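Local atomic coordinates of regulator of Ty1 transposition protein 107 (Saccharomyces cerevisiae, PDB entry 3T7K), a protein that binds phosphorylated histone H2A through its C-terminal tandem BRCT repeats during DNA damage repair. Residues C[19-25]-C[45-51]; C[133-137]-C[161-166]; C[179-185]-C[196-200]. Residue numbers count along the deposited sequence, not the author numbering.

Contact 1 (C[19-25]-C[45-51])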
loop_
_atom_site.group_PDB
_atom_site.type_symbol
_atom_site.label_atom_id
_atom_site.label_comp_id
_atom_site.label_asym_id
_atom_site.label_seq_id
_atom_site.Cartn_x
_atom_site.Cartn_y
_atom_site.Cartn_z
ATOM N N PRO C 19 13.596 21.399 1.230
ATOM C CA PRO C 19 12.766 20.477 2.006
ATOM C C PRO C 19 12.142 19.430 1.111
ATOM O O PRO C 19 12.032 19.620 -0.103
ATOM C CB PRO C 19 11.673 21.385 2.571
ATOM C CG PRO C 19 11.644 22.553 1.678
ATOM C CD PRO C 19 13.055 22.767 1.252
ATOM N N ASN C 20 11.739 18.323 1.710
ATOM C CA ASN C 20 10.967 17.321 1.000
ATOM C C ASN C 20 9.582 17.287 1.608
ATOM O O ASN C 20 9.370 16.646 2.632
ATOM C CB ASN C 20 11.623 15.944 1.088
ATOM C CG ASN C 20 10.765 14.859 0.476
ATOM O OD1 ASN C 20 9.863 15.143 -0.298
ATOM N ND2 ASN C 20 11.028 13.616 0.834
ATOM N N TYR C 21 8.649 17.999 0.996
ATOM C CA TYR C 21 7.287 18.056 1.533
ATOM C C TYR C 21 6.552 16.724 1.427
ATOM O O TYR C 21 5.611 16.474 2.166
ATOM C CB TYR C 21 6.482 19.159 0.845
ATOM C CG TYR C 21 6.928 20.537 1.218
ATOM C CD1 TYR C 21 6.513 21.123 2.405
ATOM C CD2 TYR C 21 7.780 21.250 0.396
ATOM C CE1 TYR C 21 6.933 22.399 2.752
ATOM C CE2 TYR C 21 8.205 22.511 0.735
ATOM C CZ TYR C 21 7.790 23.080 1.902
ATOM O OH TYR C 21 8.210 24.349 2.217
ATOM N N ASP C 22 6.992 15.874 0.507
ATOM C CA ASP C 22 6.405 14.546 0.352
ATOM C C ASP C 22 4.877 14.575 0.141
ATOM O O ASP C 22 4.127 13.880 0.822
ATOM C CB ASP C 22 6.774 13.642 1.538
ATOM C CG ASP C 22 6.288 12.235 1.336
ATOM O OD1 ASP C 22 5.857 11.949 0.190
ATOM O OD2 ASP C 22 6.247 11.404 2.282
ATOM N N LEU C 23 4.429 15.359 -0.833
ATOM C CA LEU C 23 3.004 15.485 -1.123
ATOM C C LEU C 23 2.685 14.811 -2.441
ATOM O O LEU C 23 3.356 15.036 -3.442
ATOM C CB LEU C 23 2.593 16.964 -1.188
ATOM C CG LEU C 23 2.884 17.765 0.078
ATOM C CD1 LEU C 23 2.413 19.179 -0.084
ATOM C CD2 LEU C 23 2.209 17.129 1.293
ATOM N N LYS C 24 1.665 13.965 -2.431
ATOM C CA LYS C 24 1.085 13.453 -3.666
ATOM C C LYS C 24 -0.355 13.969 -3.668
ATOM O O LYS C 24 -1.215 13.408 -2.994
ATOM C CB LYS C 24 1.147 11.915 -3.701
ATOM C CG LYS C 24 2.571 11.347 -3.774
ATOM C CD LYS C 24 2.630 9.922 -3.235
ATOM C CE LYS C 24 2.292 9.868 -1.740
ATOM N NZ LYS C 24 2.009 8.476 -1.215
ATOM N N ALA C 25 -0.601 15.048 -4.408
ATOM C CA ALA C 25 -1.860 15.774 -4.294
ATOM C C ALA C 25 -2.714 15.753 -5.569
ATOM O O ALA C 25 -2.239 15.401 -6.662
ATOM C CB ALA C 25 -1.596 17.206 -3.882
ATOM N N GLN C 45 11.006 18.800 -7.377
ATOM C CA GLN C 45 12.288 18.843 -6.676
ATOM C C GLN C 45 12.083 18.994 -5.175
ATOM O O GLN C 45 12.943 18.613 -4.391
ATOM C CB GLN C 45 13.170 19.968 -7.219
ATOM C CG GLN C 45 13.820 19.632 -8.562
ATOM C CD GLN C 45 14.309 18.193 -8.627
ATOM O OE1 GLN C 45 15.124 17.762 -7.807
ATOM N NE2 GLN C 45 13.798 17.437 -9.596
ATOM N N LEU C 46 10.931 19.534 -4.781
ATOM C CA LEU C 46 10.613 19.719 -3.372
ATOM C C LEU C 46 9.709 18.607 -2.850
ATOM O O LEU C 46 9.122 18.734 -1.778
ATOM C CB LEU C 46 9.959 21.084 -3.130
ATOM C CG LEU C 46 10.802 22.309 -3.516
ATOM C CD1 LEU C 46 9.985 23.600 -3.448
ATOM C CD2 LEU C 46 11.996 22.434 -2.625
ATOM N N GLY C 47 9.610 17.513 -3.597
ATOM C CA GLY C 47 8.794 16.390 -3.178
ATOM C C GLY C 47 7.302 16.682 -3.161
ATOM O O GLY C 47 6.574 16.154 -2.323
ATOM N N ILE C 48 6.858 17.542 -4.069
ATOM C CA ILE C 48 5.444 17.782 -4.286
ATOM C C ILE C 48 5.094 17.385 -5.728
ATOM O O ILE C 48 5.657 17.944 -6.696
ATOM C CB ILE C 48 5.099 19.264 -4.119
ATOM C CG1 ILE C 48 5.511 19.773 -2.739
ATOM C CG2 ILE C 48 3.618 19.483 -4.353
ATOM C CD1 ILE C 48 5.344 21.261 -2.584
ATOM N N LYS C 49 4.174 16.430 -5.859
ATOM C CA LYS C 49 3.687 15.941 -7.151
ATOM C C LYS C 49 2.186 16.125 -7.193
ATOM O O LYS C 49 1.490 15.756 -6.233
ATOM C CB LYS C 49 4.018 14.453 -7.329
ATOM C CG LYS C 49 5.449 14.117 -6.977
ATOM C CD LYS C 49 5.950 12.863 -7.691
ATOM C CE LYS C 49 5.497 11.583 -7.018
ATOM N NZ LYS C 49 6.290 10.422 -7.519
ATOM N N ILE C 50 1.694 16.698 -8.290
ATOM C CA ILE C 50 0.273 16.974 -8.456
ATOM C C ILE C 50 -0.297 16.200 -9.644
ATOM O O ILE C 50 0.103 16.427 -10.789
ATOM C CB ILE C 50 0.032 18.476 -8.646
ATOM C CG1 ILE C 50 0.709 19.243 -7.506
ATOM C CG2 ILE C 50 -1.443 18.781 -8.688
ATOM C CD1 ILE C 50 0.214 20.664 -7.346
ATOM N N PHE C 51 -1.212 15.276 -9.359
ATOM C CA PHE C 51 -1.816 14.439 -10.390
ATOM C C PHE C 51 -3.075 15.091 -10.929
ATOM O O PHE C 51 -3.718 15.901 -10.245
ATOM C CB PHE C 51 -2.124 13.050 -9.836
ATOM C CG PHE C 51 -0.932 12.378 -9.237
ATOM C CD1 PHE C 51 -0.306 11.334 -9.890
ATOM C CD2 PHE C 51 -0.409 12.815 -8.029
ATOM C CE1 PHE C 51 0.813 10.724 -9.336
ATOM C CE2 PHE C 51 0.708 12.209 -7.479
ATOM C CZ PHE C 51 1.310 11.162 -8.131
HETATM O O HOH W 1 13.558 17.852 -1.784
#
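This is the parallel strand pair of a beta-alpha-beta unit in the first BRCT repeat: strand 23-27, helix 37-45, then strand 48-50 at the sheet's edge. At the helix end, a water donates to both Q45 O and P19 O. L46 O accepts from Y21 N (2.9 Å), and the leucine side chain packs on P19 and Y21 and reaches I99 of helix 90-99. G47 is the C-prime residue of a Schellman motif; its positive phi suits glycine, and a CB here would collide with N20 OD1. G47 O accepts from L23 N at 2.7 Å. I48 lies with L23 on the apolar face, L23 CD1 to I48 CG1 being 4.1 Å, and also touches F91 and L95. K49 N donates to L23 O and K49 O accepts from A25 N, both at 2.9 Å, while its long side chain shares the opposite face with K24. I50 pairs with A25, whose small side chain fits against C62 and F64. Finally, F51 N donates to A25 O at 2.9 Å, and F51 CE2 meets K24 CB at 3.8 Å.

Contact 2 (C[133-137]-C[161-166])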
loop_
_atom_site.group_PDB
_atom_site.type_symbol
_atom_site.label_atom_id
_atom_site.label_comp_id
_atom_site.label_asym_id
_atom_site.label_seq_id
_atom_site.Cartn_x
_atom_site.Cartn_y
_atom_site.Cartn_z
ATOM N N THR C 133 -11.237 0.600 7.590
ATOM C CA THR C 133 -12.497 0.441 6.878
ATOM C C THR C 133 -12.867 1.738 6.177
ATOM O O THR C 133 -12.332 2.804 6.509
ATOM C CB THR C 133 -13.641 0.067 7.842
ATOM O OG1 THR C 133 -13.755 1.075 8.857
ATOM C CG2 THR C 133 -13.356 -1.263 8.503
ATOM N N LYS C 134 -13.771 1.645 5.206
ATOM C CA LYS C 134 -14.372 2.834 4.608
ATOM C C LYS C 134 -15.702 3.156 5.298
ATOM O O LYS C 134 -16.280 2.313 5.958
ATOM C CB LYS C 134 -14.585 2.651 3.115
ATOM C CG LYS C 134 -13.352 2.302 2.358
ATOM C CD LYS C 134 -12.345 3.432 2.394
ATOM C CE LYS C 134 -11.222 3.127 1.414
ATOM N NZ LYS C 134 -10.063 4.026 1.594
ATOM N N VAL C 135 -16.167 4.386 5.136
ATOM C CA VAL C 135 -17.238 4.914 5.956
ATOM C C VAL C 135 -18.523 4.087 5.752
ATOM O O VAL C 135 -19.181 3.734 6.714
ATOM C CB VAL C 135 -17.472 6.421 5.676
ATOM C CG1 VAL C 135 -17.775 6.650 4.206
ATOM C CG2 VAL C 135 -18.596 6.976 6.557
ATOM N N PHE C 136 -18.842 3.736 4.511
ATOM C CA PHE C 136 -20.070 2.966 4.256
ATOM C C PHE C 136 -19.889 1.500 4.571
ATOM O O PHE C 136 -20.837 0.796 4.937
ATOM C CB PHE C 136 -20.522 3.137 2.824
ATOM C CG PHE C 136 -20.955 4.519 2.508
ATOM C CD1 PHE C 136 -22.070 5.060 3.116
ATOM C CD2 PHE C 136 -20.259 5.280 1.603
ATOM C CE1 PHE C 136 -22.479 6.339 2.821
ATOM C CE2 PHE C 136 -20.659 6.563 1.303
ATOM C CZ PHE C 136 -21.769 7.093 1.919
ATOM N N GLU C 137 -18.652 1.044 4.435
ATOM C CA GLU C 137 -18.319 -0.299 4.830
ATOM C C GLU C 137 -18.536 -0.459 6.329
ATOM O O GLU C 137 -19.130 -1.447 6.772
ATOM C CB GLU C 137 -16.873 -0.607 4.444
ATOM C CG GLU C 137 -16.348 -1.851 5.069
ATOM C CD GLU C 137 -14.903 -2.110 4.729
ATOM O OE1 GLU C 137 -14.222 -1.207 4.179
ATOM O OE2 GLU C 137 -14.460 -3.233 5.020
ATOM N N LEU C 161 -19.075 6.872 -4.351
ATOM C CA LEU C 161 -19.612 5.928 -3.372
ATOM C C LEU C 161 -18.769 4.666 -3.287
ATOM O O LEU C 161 -18.622 4.074 -2.224
ATOM C CB LEU C 161 -21.056 5.549 -3.727
ATOM C CG LEU C 161 -22.122 6.647 -3.607
ATOM C CD1 LEU C 161 -23.511 6.145 -4.062
ATOM C CD2 LEU C 161 -22.192 7.160 -2.183
ATOM N N LYS C 162 -18.246 4.220 -4.416
ATOM C CA LYS C 162 -17.439 3.016 -4.402
ATOM C C LYS C 162 -16.095 3.343 -3.756
ATOM O O LYS C 162 -15.500 2.498 -3.076
ATOM C CB LYS C 162 -17.267 2.457 -5.815
ATOM C CG LYS C 162 -18.511 1.769 -6.346
ATOM C CD LYS C 162 -18.327 1.302 -7.788
ATOM C CE LYS C 162 -18.527 2.446 -8.775
ATOM N NZ LYS C 162 -18.414 1.990 -10.193
ATOM N N ALA C 163 -15.629 4.576 -3.935
ATOM C CA ALA C 163 -14.370 4.972 -3.291
ATOM C C ALA C 163 -14.537 4.876 -1.788
ATOM O O ALA C 163 -13.559 4.734 -1.063
ATOM C CB ALA C 163 -13.947 6.388 -3.699
ATOM N N HIS C 164 -15.788 4.919 -1.319
ATOM C CA HIS C 164 -16.034 4.975 0.114
ATOM C C HIS C 164 -16.655 3.685 0.660
ATOM O O HIS C 164 -17.336 3.689 1.690
ATOM C CB HIS C 164 -16.884 6.205 0.487
ATOM C CG HIS C 164 -16.101 7.482 0.579
ATOM N ND1 HIS C 164 -15.408 7.852 1.716
ATOM C CD2 HIS C 164 -15.913 8.481 -0.315
ATOM C CE1 HIS C 164 -14.819 9.016 1.514
ATOM N NE2 HIS C 164 -15.112 9.422 0.289
ATOM N N GLY C 165 -16.406 2.580 -0.034
ATOM C CA GLY C 165 -16.690 1.273 0.519
ATOM C C GLY C 165 -17.933 0.573 -0.002
ATOM O O GLY C 165 -18.238 -0.534 0.413
ATOM N N ILE C 166 -18.663 1.220 -0.897
ATOM C CA ILE C 166 -19.789 0.565 -1.558
ATOM C C ILE C 166 -19.307 -0.335 -2.717
ATOM O O ILE C 166 -18.617 0.116 -3.630
ATOM C CB ILE C 166 -20.818 1.616 -2.029
ATOM C CG1 ILE C 166 -21.308 2.410 -0.809
ATOM C CG2 ILE C 166 -21.981 0.950 -2.780
ATOM C CD1 ILE C 166 -22.646 3.126 -1.002
HETATM O O HOH W 2 -14.420 6.129 3.539
#
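Apolar contacts centre on F136 where the start of helix 135-138 meets the C-terminal end of helix 154-163. F136 points toward the other segment: F136 CE2 lies 3.9 Å from L161 CD2, F136 CB is 3.8 Å from I166 CG1, and I166 CD1 sits over one ring face. A large flat ring suits this buried place, filling the space between L161, I166 and W231 and C232 of helix 229-237. V135 CG1 approaches H164 ND1 at 3.6 Å.

Direct hydrogen bonding is confined to the backbone, F136 N to H164 O at 3.2 Å. A water joins V135 N (2.9 Å) to H164 ND1 (2.7 Å). Within its own segment, E137 OE1 accepts from K134 N at 3.1 Å.

The turn itself is a Schellman motif with G165 as C-prime, I166 N bonding to L161 O and G165 N to K162 O. Besides adopting the positive phi, glycine lets K134 CB come within 3.6 Å of G165 CA.

Two polar ends, K134 NZ and H164 NE2, reach the first repeat: K134 forms a salt bridge with E81, and H164 NE2 bonds to L75 O. The chemistry thus joins an apolar seam inside the second BRCT repeat, around F136, to polar links from K134 and H164 to the first.

Contact 3 (C[179-185]-C[196-200])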
loop_
_atom_site.group_PDB
_atom_site.type_symbol
_atom_site.label_atom_id
_atom_site.label_comp_id
_atom_site.label_asym_id
_atom_site.label_seq_id
_atom_site.Cartn_x
_atom_site.Cartn_y
_atom_site.Cartn_z
ATOM N N PHE C 179 -39.754 -4.641 -9.023
ATOM C CA PHE C 179 -39.118 -5.156 -7.811
ATOM C C PHE C 179 -37.911 -6.034 -8.126
ATOM O O PHE C 179 -36.883 -5.956 -7.451
ATOM C CB PHE C 179 -40.121 -5.917 -6.942
ATOM C CG PHE C 179 -39.481 -6.703 -5.832
ATOM C CD1 PHE C 179 -39.164 -6.094 -4.627
ATOM C CD2 PHE C 179 -39.189 -8.043 -5.996
ATOM C CE1 PHE C 179 -38.576 -6.807 -3.606
ATOM C CE2 PHE C 179 -38.597 -8.767 -4.975
ATOM C CZ PHE C 179 -38.287 -8.144 -3.777
ATOM N N GLU C 180 -38.019 -6.858 -9.161
ATOM C CA GLU C 180 -36.939 -7.787 -9.478
ATOM C C GLU C 180 -35.620 -7.072 -9.816
ATOM O O GLU C 180 -34.542 -7.655 -9.676
ATOM C CB GLU C 180 -37.354 -8.748 -10.596
ATOM C CG GLU C 180 -38.395 -9.791 -10.166
ATOM C CD GLU C 180 -39.843 -9.333 -10.360
ATOM O OE1 GLU C 180 -40.070 -8.133 -10.633
ATOM O OE2 GLU C 180 -40.759 -10.185 -10.251
ATOM N N ASP C 181 -35.709 -5.813 -10.246
ATOM C CA ASP C 181 -34.514 -5.008 -10.537
ATOM C C ASP C 181 -33.786 -4.539 -9.280
ATOM O O ASP C 181 -32.620 -4.167 -9.337
ATOM C CB ASP C 181 -34.876 -3.781 -11.378
ATOM C CG ASP C 181 -35.453 -4.153 -12.731
ATOM O OD1 ASP C 181 -34.976 -5.154 -13.319
ATOM O OD2 ASP C 181 -36.393 -3.455 -13.194
ATOM N N ILE C 182 -34.478 -4.533 -8.149
ATOM C CA ILE C 182 -33.879 -4.038 -6.920
ATOM C C ILE C 182 -32.981 -5.074 -6.281
ATOM O O ILE C 182 -33.413 -6.185 -5.996
ATOM C CB ILE C 182 -34.950 -3.625 -5.917
ATOM C CG1 ILE C 182 -35.927 -2.651 -6.578
ATOM C CG2 ILE C 182 -34.308 -3.000 -4.691
ATOM C CD1 ILE C 182 -37.025 -2.195 -5.654
ATOM N N ILE C 183 -31.722 -4.707 -6.046
ATOM C CA ILE C 183 -30.794 -5.599 -5.362
ATOM C C ILE C 183 -30.775 -5.344 -3.853
ATOM O O ILE C 183 -30.925 -4.209 -3.404
ATOM C CB ILE C 183 -29.365 -5.494 -5.949
ATOM C CG1 ILE C 183 -28.679 -4.200 -5.514
ATOM C CG2 ILE C 183 -29.424 -5.561 -7.473
ATOM C CD1 ILE C 183 -27.195 -4.145 -5.891
ATOM N N PRO C 184 -30.610 -6.410 -3.063
ATOM C CA PRO C 184 -30.559 -6.282 -1.614
ATOM C C PRO C 184 -29.159 -5.836 -1.181
ATOM O O PRO C 184 -28.188 -6.044 -1.908
ATOM C CB PRO C 184 -30.820 -7.712 -1.144
ATOM C CG PRO C 184 -30.186 -8.546 -2.190
ATOM C CD PRO C 184 -30.352 -7.791 -3.499
ATOM N N ASN C 185 -29.068 -5.217 -0.015
ATOM C CA ASN C 185 -27.781 -4.857 0.542
ATOM C C ASN C 185 -27.163 -6.058 1.269
ATOM O O ASN C 185 -27.345 -6.229 2.472
ATOM C CB ASN C 185 -27.954 -3.689 1.493
ATOM C CG ASN C 185 -26.698 -3.377 2.249
ATOM O OD1 ASN C 185 -25.597 -3.424 1.699
ATOM N ND2 ASN C 185 -26.850 -3.083 3.531
ATOM N N PHE C 196 -29.784 -2.937 6.928
ATOM C CA PHE C 196 -30.895 -2.679 6.026
ATOM C C PHE C 196 -30.835 -3.641 4.853
ATOM O O PHE C 196 -29.806 -3.757 4.200
ATOM C CB PHE C 196 -30.860 -1.232 5.551
ATOM C CG PHE C 196 -31.302 -0.252 6.591
ATOM C CD1 PHE C 196 -32.646 -0.111 6.890
ATOM C CD2 PHE C 196 -30.376 0.524 7.274
ATOM C CE1 PHE C 196 -33.070 0.787 7.847
ATOM C CE2 PHE C 196 -30.788 1.428 8.226
ATOM C CZ PHE C 196 -32.149 1.565 8.517
ATOM N N LYS C 197 -31.928 -4.357 4.606
ATOM C CA LYS C 197 -31.980 -5.261 3.472
ATOM C C LYS C 197 -31.988 -4.484 2.146
ATOM O O LYS C 197 -31.422 -4.930 1.141
ATOM C CB LYS C 197 -33.198 -6.183 3.589
ATOM C CG LYS C 197 -33.411 -7.125 2.426
ATOM C CD LYS C 197 -32.367 -8.230 2.428
ATOM C CE LYS C 197 -32.761 -9.331 1.453
ATOM N NZ LYS C 197 -34.240 -9.557 1.492
ATOM N N TYR C 198 -32.640 -3.329 2.127
ATOM C CA TYR C 198 -32.705 -2.539 0.905
ATOM C C TYR C 198 -32.311 -1.101 1.143
ATOM O O TYR C 198 -32.883 -0.426 2.005
ATOM C CB TYR C 198 -34.115 -2.542 0.321
ATOM C CG TYR C 198 -34.608 -3.906 -0.052
ATOM C CD1 TYR C 198 -34.251 -4.485 -1.262
ATOM C CD2 TYR C 198 -35.431 -4.618 0.806
ATOM C CE1 TYR C 198 -34.715 -5.753 -1.609
ATOM C CE2 TYR C 198 -35.896 -5.874 0.474
ATOM C CZ TYR C 198 -35.538 -6.437 -0.733
ATOM O OH TYR C 198 -36.006 -7.684 -1.053
ATOM N N VAL C 199 -31.372 -0.627 0.337
ATOM C CA VAL C 199 -30.876 0.727 0.452
ATOM C C VAL C 199 -31.013 1.370 -0.898
ATOM O O VAL C 199 -30.541 0.835 -1.902
ATOM C CB VAL C 199 -29.373 0.776 0.875
ATOM C CG1 VAL C 199 -28.976 2.200 1.165
ATOM C CG2 VAL C 199 -29.152 -0.070 2.102
ATOM N N LEU C 200 -31.661 2.525 -0.932
ATOM C CA LEU C 200 -31.898 3.211 -2.188
ATOM C C LEU C 200 -31.580 4.681 -2.030
ATOM O O LEU C 200 -31.873 5.277 -0.991
ATOM C CB LEU C 200 -33.357 3.045 -2.635
ATOM C CG LEU C 200 -33.918 1.619 -2.773
ATOM C CD1 LEU C 200 -34.476 1.092 -1.439
ATOM C CD2 LEU C 200 -35.013 1.581 -3.817
HETATM O O HOH W 3 -29.735 -2.687 -1.354
#
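At the apolar centre stands the ring of Y198, against which the loop 179-185 folds. I182 points toward the strand segment and brings its CG2 to 3.7 Å from Y198 CD1; F179 CE1 lies 4.2 Å from Y198 CZ, and P184 CB 4.4 Å from Y198 CE1. Branched I182 suits a buried position because it fills space beside the ring and also meets I215 of helix 205-218, which Y198 touches too. Farther along, N185 CB packs on V199 CG2 at 3.9 Å.

Outside this cluster the backbones meet. N185 N donates to K197 O in a short bond of 2.6 Å, with P184 CA 3.2 Å from the same K197 O. Proline suits its place: lacking an NH, it needs no acceptor there, and its ring can rest on the aliphatic part of K197, with P184 CB 3.6 Å from K197 CE. A water donates to I183 O (2.8 Å) and accepts from V199 N (3.1 Å), bridging the two segments beside that bond.

At the polar edge, N185 uses both ends of its amide. Its ND2 donates to F196 O at 3.1 Å and also to N140 O, while its OD1 accepts from R142 N and C143 N; such bonding explains a buried asparagine. D219 receives the hydroxyl of Y198 and forms a salt bridge with K197.

The whole is a loop laid against the start of strand 198-201, a central strand of the parallel part of the BRCT alpha/beta sheet, flanked by strands 143-147 and 224-227.

Overall arrangement
The three contacts follow one another along the chain without nesting or crossing. Contact 1 comes first and closes the beta-alpha-beta loop through helix 37-45 in the first BRCT repeat. Farther along, contact 2 closes a loop containing strand 143-147 and most of helix 154-163, bringing that helix's end back to helix 135-138 in the second repeat. Contact 3 then closes the shortest loop, between strands 168-172 and 198-201, part of which is not modelled. Contacts 2 and 3 share the second repeat, their centres about 18 Å apart, whereas contacts 1 and 3 lie on opposite sides of the chain's centre, about 43 Å between centres. Contact 2, between them, faces the first repeat.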